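Local structure of spectinomycin 9-adenylyltransferase (6SXJ) at residues E55-Q60 against K103-Y108; K68-S73 against L115-Y120; W98-K103 against V162-M167; Q92-P97 against P122-N127. The protein transfers AMP from ATP to the 9-hydroxyl of spectinomycin, releasing diphosphate and so making the bacterium resistant to that antibiotic, though not to streptomycin. All coordinates share one frame; numbering follows the deposited sequence.

Interaction 1 of 4, residues E55-Q60 against K103-Y108; sequences EPLTDQ and KQEFIY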
# COMPACT_ATOMS: atom_id res chain seq x y z
N GLU A 55 -14.99 -15.36 -7.70
CA GLU A 55 -15.31 -14.94 -9.05
C GLU A 55 -15.31 -13.42 -9.15
O GLU A 55 -15.37 -12.72 -8.13
CB GLU A 55 -16.69 -15.46 -9.49
CG GLU A 55 -16.81 -16.97 -9.51
CD GLU A 55 -18.12 -17.45 -8.92
OE1 GLU A 55 -19.14 -16.74 -9.10
OE2 GLU A 55 -18.12 -18.52 -8.29
N PRO A 56 -15.24 -12.88 -10.36
CA PRO A 56 -15.25 -11.42 -10.52
C PRO A 56 -16.47 -10.77 -9.90
O PRO A 56 -17.49 -11.42 -9.62
CB PRO A 56 -15.23 -11.22 -12.04
CG PRO A 56 -14.61 -12.48 -12.58
CD PRO A 56 -15.05 -13.58 -11.65
N LEU A 57 -16.36 -9.47 -9.67
CA LEU A 57 -17.44 -8.68 -9.11
C LEU A 57 -18.09 -7.85 -10.21
O LEU A 57 -17.40 -7.25 -11.04
CB LEU A 57 -16.93 -7.76 -8.00
CG LEU A 57 -16.04 -8.38 -6.93
CD1 LEU A 57 -15.91 -7.40 -5.79
CD2 LEU A 57 -16.58 -9.71 -6.46
N THR A 58 -19.42 -7.84 -10.22
CA THR A 58 -20.14 -6.96 -11.12
C THR A 58 -19.72 -5.51 -10.88
O THR A 58 -19.18 -5.16 -9.83
CB THR A 58 -21.65 -7.11 -10.93
OG1 THR A 58 -22.00 -6.71 -9.60
CG2 THR A 58 -22.08 -8.55 -11.15
N ASP A 59 -19.96 -4.67 -11.88
CA ASP A 59 -19.71 -3.24 -11.69
C ASP A 59 -20.67 -2.63 -10.68
O ASP A 59 -20.40 -1.55 -10.16
CB ASP A 59 -19.80 -2.51 -13.02
CG ASP A 59 -18.52 -2.62 -13.81
OD1 ASP A 59 -17.94 -1.57 -14.14
OD2 ASP A 59 -18.08 -3.76 -14.08
N GLN A 60 -21.78 -3.31 -10.39
CA GLN A 60 -22.64 -2.88 -9.29
C GLN A 60 -21.94 -3.09 -7.96
O GLN A 60 -21.84 -2.17 -7.14
CB GLN A 60 -23.96 -3.64 -9.32
CG GLN A 60 -24.96 -3.14 -10.36
CD GLN A 60 -26.29 -3.86 -10.26
OE1 GLN A 60 -26.42 -4.87 -9.56
NE2 GLN A 60 -27.29 -3.35 -10.97
N LYS A 103 -2.96 -9.97 -11.41
CA LYS A 103 -4.27 -9.39 -11.67
C LYS A 103 -4.93 -8.91 -10.38
O LYS A 103 -4.89 -9.58 -9.34
CB LYS A 103 -5.17 -10.41 -12.37
CG LYS A 103 -4.78 -10.71 -13.84
CD LYS A 103 -5.41 -12.02 -14.30
CE LYS A 103 -4.56 -12.74 -15.34
NZ LYS A 103 -4.52 -14.22 -15.12
N GLN A 104 -5.54 -7.74 -10.47
CA GLN A 104 -6.18 -7.05 -9.35
C GLN A 104 -7.61 -6.74 -9.76
O GLN A 104 -7.84 -6.07 -10.76
CB GLN A 104 -5.41 -5.76 -9.02
CG GLN A 104 -6.12 -4.84 -8.03
CD GLN A 104 -5.32 -3.59 -7.73
OE1 GLN A 104 -4.26 -3.65 -7.10
NE2 GLN A 104 -5.81 -2.44 -8.17
N GLU A 105 -8.57 -7.21 -8.95
CA GLU A 105 -9.98 -7.12 -9.31
C GLU A 105 -10.62 -5.79 -8.91
O GLU A 105 -11.59 -5.37 -9.54
CB GLU A 105 -10.76 -8.26 -8.63
CG GLU A 105 -12.28 -8.11 -8.72
CD GLU A 105 -12.80 -8.40 -10.12
OE1 GLU A 105 -12.00 -8.81 -10.97
OE2 GLU A 105 -14.00 -8.21 -10.38
N PHE A 106 -10.12 -5.15 -7.87
CA PHE A 106 -10.77 -3.97 -7.32
C PHE A 106 -9.84 -3.34 -6.31
O PHE A 106 -9.07 -4.04 -5.63
CB PHE A 106 -12.11 -4.33 -6.66
CG PHE A 106 -12.76 -3.18 -5.93
CD1 PHE A 106 -13.55 -2.28 -6.61
CD2 PHE A 106 -12.58 -3.02 -4.56
CE1 PHE A 106 -14.15 -1.23 -5.94
CE2 PHE A 106 -13.18 -1.97 -3.89
CZ PHE A 106 -13.97 -1.07 -4.58
N ILE A 107 -9.90 -2.02 -6.21
CA ILE A 107 -9.12 -1.29 -5.23
C ILE A 107 -9.98 -0.15 -4.69
O ILE A 107 -10.48 0.67 -5.46
CB ILE A 107 -7.81 -0.73 -5.82
CG1 ILE A 107 -7.13 0.22 -4.83
CG2 ILE A 107 -8.09 -0.03 -7.15
CD1 ILE A 107 -6.48 -0.49 -3.62
N TYR A 108 -10.14 -0.11 -3.36
CA TYR A 108 -10.57 1.09 -2.68
C TYR A 108 -9.33 1.80 -2.16
O TYR A 108 -8.49 1.19 -1.50
CB TYR A 108 -11.52 0.84 -1.50
CG TYR A 108 -12.00 2.17 -0.95
CD1 TYR A 108 -13.20 2.74 -1.39
CD2 TYR A 108 -11.24 2.89 -0.04
CE1 TYR A 108 -13.62 3.97 -0.92
CE2 TYR A 108 -11.65 4.11 0.43
CZ TYR A 108 -12.84 4.65 -0.02
OH TYR A 108 -13.24 5.88 0.45

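Interaction 2 of 4, residues K68-S73 against L115-Y120; sequences KIRPIS and LYEQGY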
# COMPACT_ATOMS: atom_id res chain seq x y z
N LYS A 68 -20.21 2.25 0.23
CA LYS A 68 -20.29 1.90 1.64
C LYS A 68 -18.96 2.11 2.36
O LYS A 68 -18.96 2.38 3.57
CB LYS A 68 -20.75 0.44 1.78
CG LYS A 68 -22.23 0.21 1.44
CD LYS A 68 -23.11 1.30 2.06
CE LYS A 68 -24.55 1.19 1.60
NZ LYS A 68 -25.32 0.27 2.48
N ILE A 69 -17.83 2.01 1.66
CA ILE A 69 -16.57 2.23 2.36
C ILE A 69 -16.29 3.71 2.54
O ILE A 69 -15.67 4.11 3.54
CB ILE A 69 -15.41 1.54 1.62
CG1 ILE A 69 -15.60 0.02 1.66
CG2 ILE A 69 -14.09 1.93 2.27
CD1 ILE A 69 -14.46 -0.75 1.02
N ARG A 70 -16.73 4.55 1.61
CA ARG A 70 -16.31 5.94 1.62
C ARG A 70 -16.67 6.67 2.91
O ARG A 70 -15.82 7.45 3.39
CB ARG A 70 -16.92 6.66 0.41
CG ARG A 70 -16.88 8.18 0.50
CD ARG A 70 -17.16 8.82 -0.86
NE ARG A 70 -18.28 8.17 -1.53
CZ ARG A 70 -18.39 8.04 -2.85
NH1 ARG A 70 -17.45 8.54 -3.65
NH2 ARG A 70 -19.45 7.43 -3.37
N PRO A 71 -17.85 6.50 3.50
CA PRO A 71 -18.20 7.29 4.69
C PRO A 71 -17.37 6.95 5.91
O PRO A 71 -17.27 7.77 6.83
CB PRO A 71 -19.68 6.96 4.93
CG PRO A 71 -20.12 6.11 3.76
CD PRO A 71 -18.89 5.51 3.17
N ILE A 72 -16.77 5.76 5.96
CA ILE A 72 -16.10 5.28 7.16
C ILE A 72 -14.59 5.34 7.02
O ILE A 72 -13.87 4.84 7.89
CB ILE A 72 -16.57 3.87 7.53
CG1 ILE A 72 -16.26 2.89 6.40
CG2 ILE A 72 -18.06 3.86 7.80
CD1 ILE A 72 -16.22 1.44 6.86
N SER A 73 -14.08 5.91 5.94
CA SER A 73 -12.65 6.05 5.74
C SER A 73 -12.27 7.52 5.87
O SER A 73 -13.05 8.40 5.49
CB SER A 73 -12.23 5.52 4.36
OG SER A 73 -10.98 6.02 3.95
N LEU A 115 -11.61 10.68 -8.71
CA LEU A 115 -12.07 9.87 -9.82
C LEU A 115 -13.35 9.12 -9.47
O LEU A 115 -14.24 8.97 -10.32
CB LEU A 115 -10.99 8.89 -10.24
CG LEU A 115 -9.89 9.42 -11.15
CD1 LEU A 115 -9.13 10.58 -10.55
CD2 LEU A 115 -8.98 8.23 -11.43
N TYR A 116 -13.44 8.59 -8.25
CA TYR A 116 -14.69 7.96 -7.82
C TYR A 116 -15.86 8.92 -8.04
O TYR A 116 -16.92 8.52 -8.54
CB TYR A 116 -14.61 7.56 -6.34
CG TYR A 116 -13.70 6.39 -6.01
CD1 TYR A 116 -13.44 5.39 -6.94
CD2 TYR A 116 -13.11 6.29 -4.76
CE1 TYR A 116 -12.61 4.32 -6.63
CE2 TYR A 116 -12.28 5.22 -4.44
CZ TYR A 116 -12.04 4.24 -5.36
OH TYR A 116 -11.22 3.19 -5.03
N GLU A 117 -15.67 10.19 -7.67
CA GLU A 117 -16.72 11.18 -7.84
C GLU A 117 -17.06 11.39 -9.31
O GLU A 117 -18.19 11.77 -9.63
CB GLU A 117 -16.29 12.51 -7.22
CG GLU A 117 -15.92 12.43 -5.74
CD GLU A 117 -17.11 12.08 -4.85
OE1 GLU A 117 -16.90 11.86 -3.63
OE2 GLU A 117 -18.24 12.03 -5.36
N GLN A 118 -16.11 11.15 -10.21
CA GLN A 118 -16.34 11.26 -11.65
C GLN A 118 -16.95 9.99 -12.24
O GLN A 118 -16.98 9.85 -13.47
CB GLN A 118 -15.04 11.58 -12.39
CG GLN A 118 -14.54 13.00 -12.24
CD GLN A 118 -13.43 13.34 -13.23
OE1 GLN A 118 -12.32 13.69 -12.85
NE2 GLN A 118 -13.74 13.22 -14.52
N GLY A 119 -17.43 9.07 -11.42
CA GLY A 119 -17.96 7.82 -11.90
C GLY A 119 -16.93 6.73 -12.12
O GLY A 119 -17.30 5.62 -12.53
N TYR A 120 -15.65 7.00 -11.86
CA TYR A 120 -14.63 6.00 -12.11
C TYR A 120 -14.93 4.74 -11.31
O TYR A 120 -15.34 4.79 -10.15
CB TYR A 120 -13.25 6.52 -11.76
CG TYR A 120 -12.20 5.44 -11.83
CD1 TYR A 120 -11.74 4.97 -13.06
CD2 TYR A 120 -11.67 4.87 -10.67
CE1 TYR A 120 -10.78 3.97 -13.13
CE2 TYR A 120 -10.70 3.88 -10.73
CZ TYR A 120 -10.26 3.44 -11.97
OH TYR A 120 -9.31 2.45 -12.06

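Interaction 3 of 4, residues W98-K103 against V162-M167; sequences WNHPPK and VRRAIM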
# COMPACT_ATOMS: atom_id res chain seq x y z
N TRP A 98 1.33 -18.44 -10.88
CA TRP A 98 1.78 -17.11 -10.51
C TRP A 98 2.40 -16.40 -11.71
O TRP A 98 3.16 -16.99 -12.48
CB TRP A 98 2.81 -17.17 -9.37
CG TRP A 98 3.41 -15.82 -9.10
CD1 TRP A 98 4.69 -15.43 -9.38
CD2 TRP A 98 2.76 -14.68 -8.53
NE1 TRP A 98 4.87 -14.12 -9.01
CE2 TRP A 98 3.70 -13.64 -8.49
CE3 TRP A 98 1.46 -14.45 -8.05
CZ2 TRP A 98 3.39 -12.38 -7.97
CZ3 TRP A 98 1.16 -13.20 -7.54
CH2 TRP A 98 2.12 -12.18 -7.51
N ASN A 99 2.04 -15.13 -11.88
CA ASN A 99 2.56 -14.34 -13.00
C ASN A 99 2.71 -12.90 -12.55
O ASN A 99 1.74 -12.28 -12.11
CB ASN A 99 1.64 -14.42 -14.21
CG ASN A 99 2.06 -13.48 -15.33
OD1 ASN A 99 1.62 -12.32 -15.39
ND2 ASN A 99 2.93 -13.96 -16.22
N HIS A 100 3.92 -12.36 -12.67
CA HIS A 100 4.14 -10.95 -12.40
C HIS A 100 4.05 -10.15 -13.69
O HIS A 100 4.70 -10.52 -14.68
CB HIS A 100 5.50 -10.73 -11.75
CG HIS A 100 5.83 -9.29 -11.54
ND1 HIS A 100 5.29 -8.54 -10.51
CD2 HIS A 100 6.64 -8.45 -12.23
CE1 HIS A 100 5.75 -7.31 -10.57
NE2 HIS A 100 6.58 -7.23 -11.60
N PRO A 101 3.27 -9.06 -13.74
CA PRO A 101 2.47 -8.48 -12.64
C PRO A 101 1.12 -9.18 -12.46
O PRO A 101 0.57 -9.68 -13.43
CB PRO A 101 2.28 -7.03 -13.09
CG PRO A 101 2.27 -7.09 -14.58
CD PRO A 101 3.12 -8.30 -14.99
N PRO A 102 0.61 -9.22 -11.23
CA PRO A 102 -0.61 -10.00 -10.97
C PRO A 102 -1.87 -9.22 -11.29
O PRO A 102 -1.88 -8.00 -11.44
CB PRO A 102 -0.51 -10.30 -9.47
CG PRO A 102 0.27 -9.16 -8.90
CD PRO A 102 1.19 -8.66 -9.99
N LYS A 103 -2.96 -9.97 -11.41
CA LYS A 103 -4.27 -9.39 -11.67
C LYS A 103 -4.93 -8.91 -10.38
O LYS A 103 -4.89 -9.58 -9.34
CB LYS A 103 -5.17 -10.41 -12.37
CG LYS A 103 -4.78 -10.71 -13.84
CD LYS A 103 -5.41 -12.02 -14.30
CE LYS A 103 -4.56 -12.74 -15.34
NZ LYS A 103 -4.52 -14.22 -15.12
N VAL A 162 9.46 -9.96 -6.72
CA VAL A 162 9.39 -8.81 -5.83
C VAL A 162 10.47 -7.80 -6.21
O VAL A 162 10.26 -6.58 -6.19
CB VAL A 162 9.52 -9.26 -4.36
CG1 VAL A 162 9.73 -8.05 -3.48
CG2 VAL A 162 8.28 -10.05 -3.93
N ARG A 163 11.64 -8.30 -6.57
CA ARG A 163 12.67 -7.40 -7.05
C ARG A 163 12.26 -6.70 -8.34
O ARG A 163 12.37 -5.48 -8.48
CB ARG A 163 13.95 -8.21 -7.26
CG ARG A 163 14.55 -8.81 -5.99
CD ARG A 163 16.09 -8.94 -6.14
NE ARG A 163 16.71 -9.21 -4.86
CZ ARG A 163 17.82 -9.91 -4.71
NH1 ARG A 163 18.42 -10.41 -5.77
NH2 ARG A 163 18.30 -10.14 -3.49
N ARG A 164 11.86 -7.48 -9.33
CA ARG A 164 11.34 -6.84 -10.52
C ARG A 164 10.28 -5.81 -10.19
O ARG A 164 10.14 -4.83 -10.92
CB ARG A 164 10.74 -7.90 -11.43
CG ARG A 164 10.28 -7.38 -12.80
CD ARG A 164 10.59 -8.37 -13.96
NE ARG A 164 10.08 -9.70 -13.68
CZ ARG A 164 9.03 -10.23 -14.28
NH1 ARG A 164 8.39 -9.53 -15.21
NH2 ARG A 164 8.61 -11.44 -13.95
N ALA A 165 9.47 -6.07 -9.16
CA ALA A 165 8.41 -5.14 -8.77
C ALA A 165 8.98 -3.83 -8.26
O ALA A 165 8.58 -2.74 -8.70
CB ALA A 165 7.52 -5.81 -7.72
N ILE A 166 9.92 -3.91 -7.32
CA ILE A 166 10.48 -2.69 -6.72
C ILE A 166 11.18 -1.84 -7.77
O ILE A 166 11.01 -0.62 -7.81
CB ILE A 166 11.43 -3.06 -5.56
CG1 ILE A 166 10.63 -3.48 -4.33
CG2 ILE A 166 12.34 -1.87 -5.24
CD1 ILE A 166 11.48 -4.02 -3.20
N MET A 167 11.98 -2.47 -8.64
CA MET A 167 12.74 -1.70 -9.62
C MET A 167 11.82 -1.00 -10.61
O MET A 167 12.03 0.17 -10.95
CB MET A 167 13.70 -2.61 -10.36
CG MET A 167 14.62 -3.45 -9.49
SD MET A 167 15.32 -2.57 -8.09
CE MET A 167 16.30 -1.32 -8.88

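Interaction 4 of 4, residues Q92-P97 against P122-N127; sequences QQEMVP and PQKELN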
# COMPACT_ATOMS: atom_id res chain seq x y z
N GLN A 92 -8.91 -15.64 -6.28
CA GLN A 92 -7.92 -16.67 -5.96
C GLN A 92 -7.38 -17.33 -7.23
O GLN A 92 -6.17 -17.53 -7.37
CB GLN A 92 -8.53 -17.73 -5.04
CG GLN A 92 -7.49 -18.64 -4.42
CD GLN A 92 -8.12 -19.82 -3.70
OE1 GLN A 92 -9.31 -19.82 -3.38
NE2 GLN A 92 -7.31 -20.84 -3.43
N GLN A 93 -8.27 -17.68 -8.16
CA GLN A 93 -7.86 -18.46 -9.32
C GLN A 93 -6.98 -17.65 -10.26
O GLN A 93 -6.17 -18.22 -11.00
CB GLN A 93 -9.10 -18.97 -10.07
CG GLN A 93 -9.98 -17.87 -10.63
CD GLN A 93 -10.82 -18.33 -11.81
OE1 GLN A 93 -10.77 -19.49 -12.21
NE2 GLN A 93 -11.60 -17.41 -12.38
N GLU A 94 -7.11 -16.32 -10.25
CA GLU A 94 -6.31 -15.47 -11.12
C GLU A 94 -4.85 -15.41 -10.70
O GLU A 94 -4.03 -14.87 -11.45
CB GLU A 94 -6.90 -14.06 -11.17
CG GLU A 94 -8.24 -14.01 -11.85
CD GLU A 94 -8.66 -12.61 -12.17
OE1 GLU A 94 -8.12 -11.70 -11.51
OE2 GLU A 94 -9.52 -12.42 -13.07
N MET A 95 -4.51 -15.93 -9.53
CA MET A 95 -3.13 -15.91 -9.08
C MET A 95 -2.35 -17.17 -9.45
O MET A 95 -1.13 -17.21 -9.26
CB MET A 95 -3.06 -15.72 -7.56
CG MET A 95 -4.05 -14.72 -6.97
SD MET A 95 -4.24 -13.14 -7.83
CE MET A 95 -2.60 -12.47 -7.66
N VAL A 96 -3.01 -18.16 -10.06
CA VAL A 96 -2.37 -19.42 -10.43
C VAL A 96 -2.53 -19.60 -11.94
O VAL A 96 -3.62 -19.42 -12.46
CB VAL A 96 -3.00 -20.62 -9.70
CG1 VAL A 96 -2.83 -20.50 -8.19
CG2 VAL A 96 -4.48 -20.77 -10.07
N PRO A 97 -1.45 -19.93 -12.67
CA PRO A 97 -0.06 -19.99 -12.17
C PRO A 97 0.44 -18.58 -11.85
O PRO A 97 -0.01 -17.63 -12.49
CB PRO A 97 0.72 -20.63 -13.33
CG PRO A 97 -0.11 -20.34 -14.55
CD PRO A 97 -1.54 -20.27 -14.10
N PRO A 122 -13.21 0.91 -10.58
CA PRO A 122 -12.04 0.05 -10.79
C PRO A 122 -12.39 -1.17 -11.64
O PRO A 122 -13.34 -1.90 -11.36
CB PRO A 122 -11.62 -0.33 -9.37
CG PRO A 122 -12.06 0.84 -8.53
CD PRO A 122 -13.37 1.28 -9.15
N GLN A 123 -11.62 -1.36 -12.70
CA GLN A 123 -11.74 -2.51 -13.58
C GLN A 123 -10.55 -3.43 -13.35
O GLN A 123 -9.52 -3.01 -12.80
CB GLN A 123 -11.81 -2.08 -15.05
CG GLN A 123 -13.13 -1.40 -15.41
CD GLN A 123 -14.34 -2.21 -14.98
OE1 GLN A 123 -14.35 -3.44 -15.10
NE2 GLN A 123 -15.36 -1.53 -14.46
N LYS A 124 -10.69 -4.68 -13.77
CA LYS A 124 -9.58 -5.62 -13.67
C LYS A 124 -8.34 -4.99 -14.30
O LYS A 124 -8.38 -4.51 -15.43
CB LYS A 124 -9.92 -6.94 -14.37
CG LYS A 124 -8.76 -7.93 -14.42
CD LYS A 124 -8.44 -8.53 -13.06
CE LYS A 124 -9.60 -9.33 -12.48
NZ LYS A 124 -10.44 -10.00 -13.53
N GLU A 125 -7.24 -5.00 -13.56
CA GLU A 125 -6.01 -4.41 -14.06
C GLU A 125 -4.83 -5.21 -13.54
O GLU A 125 -4.95 -6.03 -12.62
CB GLU A 125 -5.88 -2.94 -13.65
CG GLU A 125 -6.34 -2.65 -12.23
CD GLU A 125 -5.95 -1.27 -11.75
OE1 GLU A 125 -4.79 -0.85 -11.98
OE2 GLU A 125 -6.81 -0.59 -11.12
N LEU A 126 -3.67 -4.95 -14.14
CA LEU A 126 -2.41 -5.54 -13.72
C LEU A 126 -1.69 -4.52 -12.85
O LEU A 126 -1.65 -3.34 -13.20
CB LEU A 126 -1.56 -5.94 -14.92
CG LEU A 126 -1.99 -7.21 -15.66
CD1 LEU A 126 -1.49 -8.46 -14.93
CD2 LEU A 126 -3.49 -7.30 -15.85
N ASN A 127 -1.15 -4.97 -11.72
CA ASN A 127 -0.58 -4.06 -10.73
C ASN A 127 0.71 -4.68 -10.21
O ASN A 127 0.69 -5.53 -9.32
CB ASN A 127 -1.57 -3.80 -9.59
CG ASN A 127 -0.99 -2.90 -8.51
OD1 ASN A 127 0.16 -2.46 -8.60
ND2 ASN A 127 -1.78 -2.64 -7.47

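Interaction 1 of 4, residues E55-Q60 against K103-Y108
At a classic beta bulge in strand 103-108 of the nucleotidyltransferase sheet, Glu105 faces Pro56 and Leu57, in the loop that joins strand 47-53 to helix 59-69. Glu105 and Phe106 share Ile89 of strand 85-91 as their partner at the bulge, and both side chains start out toward the loop. The Glu105 chain leaves with CG anti to the backbone N (chi1 170°) and bends at chi2, which brings its carboxylate up against the loop backbone. There Leu57 N donates a hydrogen bond to Glu105 OE2 at 2.8 Å, almost perfectly straight at 176°. The N-H comes from above the carboxylate plane, 42° out of it. The same oxygen lies 3.4 Å from Pro56 CA and 3.7 Å from Pro56 CB, while Leu57 CG crosses the Glu105 chain obliquely, 4.2 Å from Glu105 CG. Leu57 also packs on Ile89, and Phe106 reaches Lys62, Leu65 and Ile66 of helix 59-69. One residue after Leu57, Thr58 caps that helix through a bond from Ser61 N to its OG1. Glu105 is buried, and its charge is probably offset by the loop N-H and, weakly, by long ion pairs with Lys62 and Lys124; these neighbours would be expected to keep it ionised, so that a carboxylate fastens the loop to the sheet just before the helix begins.

Interaction 2 of 4, residues K68-S73 against L115-Y120
Tyr116 and Glu117, on the last turn of helix 113-117, which closes in a Schellman motif, are met from segment 68-73 by Arg70. Along that segment Ile69 comes first and turns to the sheet, resting on Ile85 and Tyr108. Next, the Arg70 side chain sets out extended, its chi1 of 164° carrying CG away from the main-chain nitrogen, and bends at chi3, which brings NH1 to Tyr116 and Glu117. Glu117 swings its carboxylate back to meet it, and the guanidinium and carboxylate planes lie 25° apart. Because Glu117 OE1 stands well out of the guanidinium plane, the salt bridge rests on charge alone, without an N-H directed at the oxygen; the directed bond of NH1 goes to Gln113 OE1, one turn earlier. Farther along, Ile72 packs on helix 8-23, and Ser73 OG bonds Glu110. On the other helix the hydroxyl of Tyr116 is held by Ile107 O and Gly109 N, tying that helix to strand 103-108. In the Schellman closure Tyr120 N bonds Leu115 O at 2.9 Å and Gly119 N bonds Tyr116 O at 3.0 Å, with Gly119 at positive phi. Between the two segments, Arg70 NH1 sits 3.4 Å from Glu117 OE1 and 4.0 Å from Tyr116 CB.

Interaction 3 of 4, residues W98-K103 against V162-M167
This is a largely buried interdomain packing contact, with Arg164 at its exposed side, in which His100 from the loop between strands 85-91 and 103-108 of the nucleotidyltransferase domain lies against helix 159-173 of the C-terminal domain. A chi1 of 176°, trans about the first side-chain bond, extends the imidazole straight from the loop and lays it against Arg164 and Ala165. It presents its CD2 edge to the guanidinium: His100 CD2 stands 3.6 Å from Arg164 CZ, above the centre of the flat group, and Arg164 NH1 lies close to the ring plane. The two planes are 82° apart, so the meeting is edge of imidazole to face of guanidinium, and no hydrogen bond passes between them. At the far end of the ring His100 CE1 touches Ala165 CB at 3.7 Å, while His100 NE2 lies 3.9 Å from Arg164 CG, beside the aliphatic root of that chain. Bends at chi2 and chi3 bring the guanidinium face to the CD2 edge.

Outside partners fix both polar groups. His100 ND1 bonds Thr131 OG1 on helix 130-139, and Arg164 NH2 forms a salt bridge with Asp161, whose other oxygen accepts the indole N-H of Trp98. A cis peptide bond precedes Pro101, whose CB sits over the centre of one imidazole face. The contact belongs to the two-domain build of this aminoglycoside adenylyltransferase family, a nucleotidyltransferase domain joined to a helical C-terminal domain.

Interaction 4 of 4, residues Q92-P97 against P122-N127
Lys124 NZ meets the carboxylate of Glu94 in a salt bridge, the two chains arriving from opposite directions with Glu94 CA and Lys124 CA 10.7 Å apart. The tight part is confined to the carboxylate and the end of the lysine chain. Lys124 NZ donates to Glu94 OE2 at 2.6 Å, using the syn lone pair of that oxygen, the one on the side of OE1. The last methylene of the lysine follows close behind, with Lys124 CE 3.0 Å from Glu94 OE1 and 3.1 Å from Glu94 OE2, so both carboxylate oxygens border the end of the chain. Lys124 starts extended (chi1 175°) and then bends at chi2, chi3 and chi4, curling its ammonium group round to the acid; the Glu94 chain runs extended beyond CG. The bridge spans two connections of the nucleotidyltransferase sheet: Glu94 lies in a short 3-10 turn after strand 85-91, and Lys124 directly precedes the edge strand 125-126, which pairs with strand 103-108. Lys103 on strand 103-108 is touched by both side chains, and Lys124 NZ has a second, long and weak ion pair with Glu105 OE1. Beyond these ends the contact is loose. It lies at the surface, with both residues partly exposed, and joins the two segments through this one pair of side chains, burying 89 Å² in all. The neighbouring Met95 packs instead on Pro102, Leu154 and Pro155, while Gln123 bonds Asp59 through its NE2.

Three of the four contacts cluster around strand 103-108 of the mixed sheet: interaction 1 uses it directly, interaction 4 lies about 9 Å away centre to centre at the neighbouring edge strand 125-126, and interaction 3 uses the loop leading into it, sharing Lys103 with interaction 1. Interaction 2 sits beyond the other end, its centre about 15 Å from that of interaction 1 and 28 Å from that of interaction 3. Interactions 1 and 2 both use helix 59-69 and touch through Tyr116 OH and Ile107 O. Along the chain, 55-60 and 68-73 precede 92-97 and 98-103, and every pair of contacts alternates. Interaction 3 alone reaches helix 159-173 of the C-terminal domain, while the other three lie on or beside the sheet.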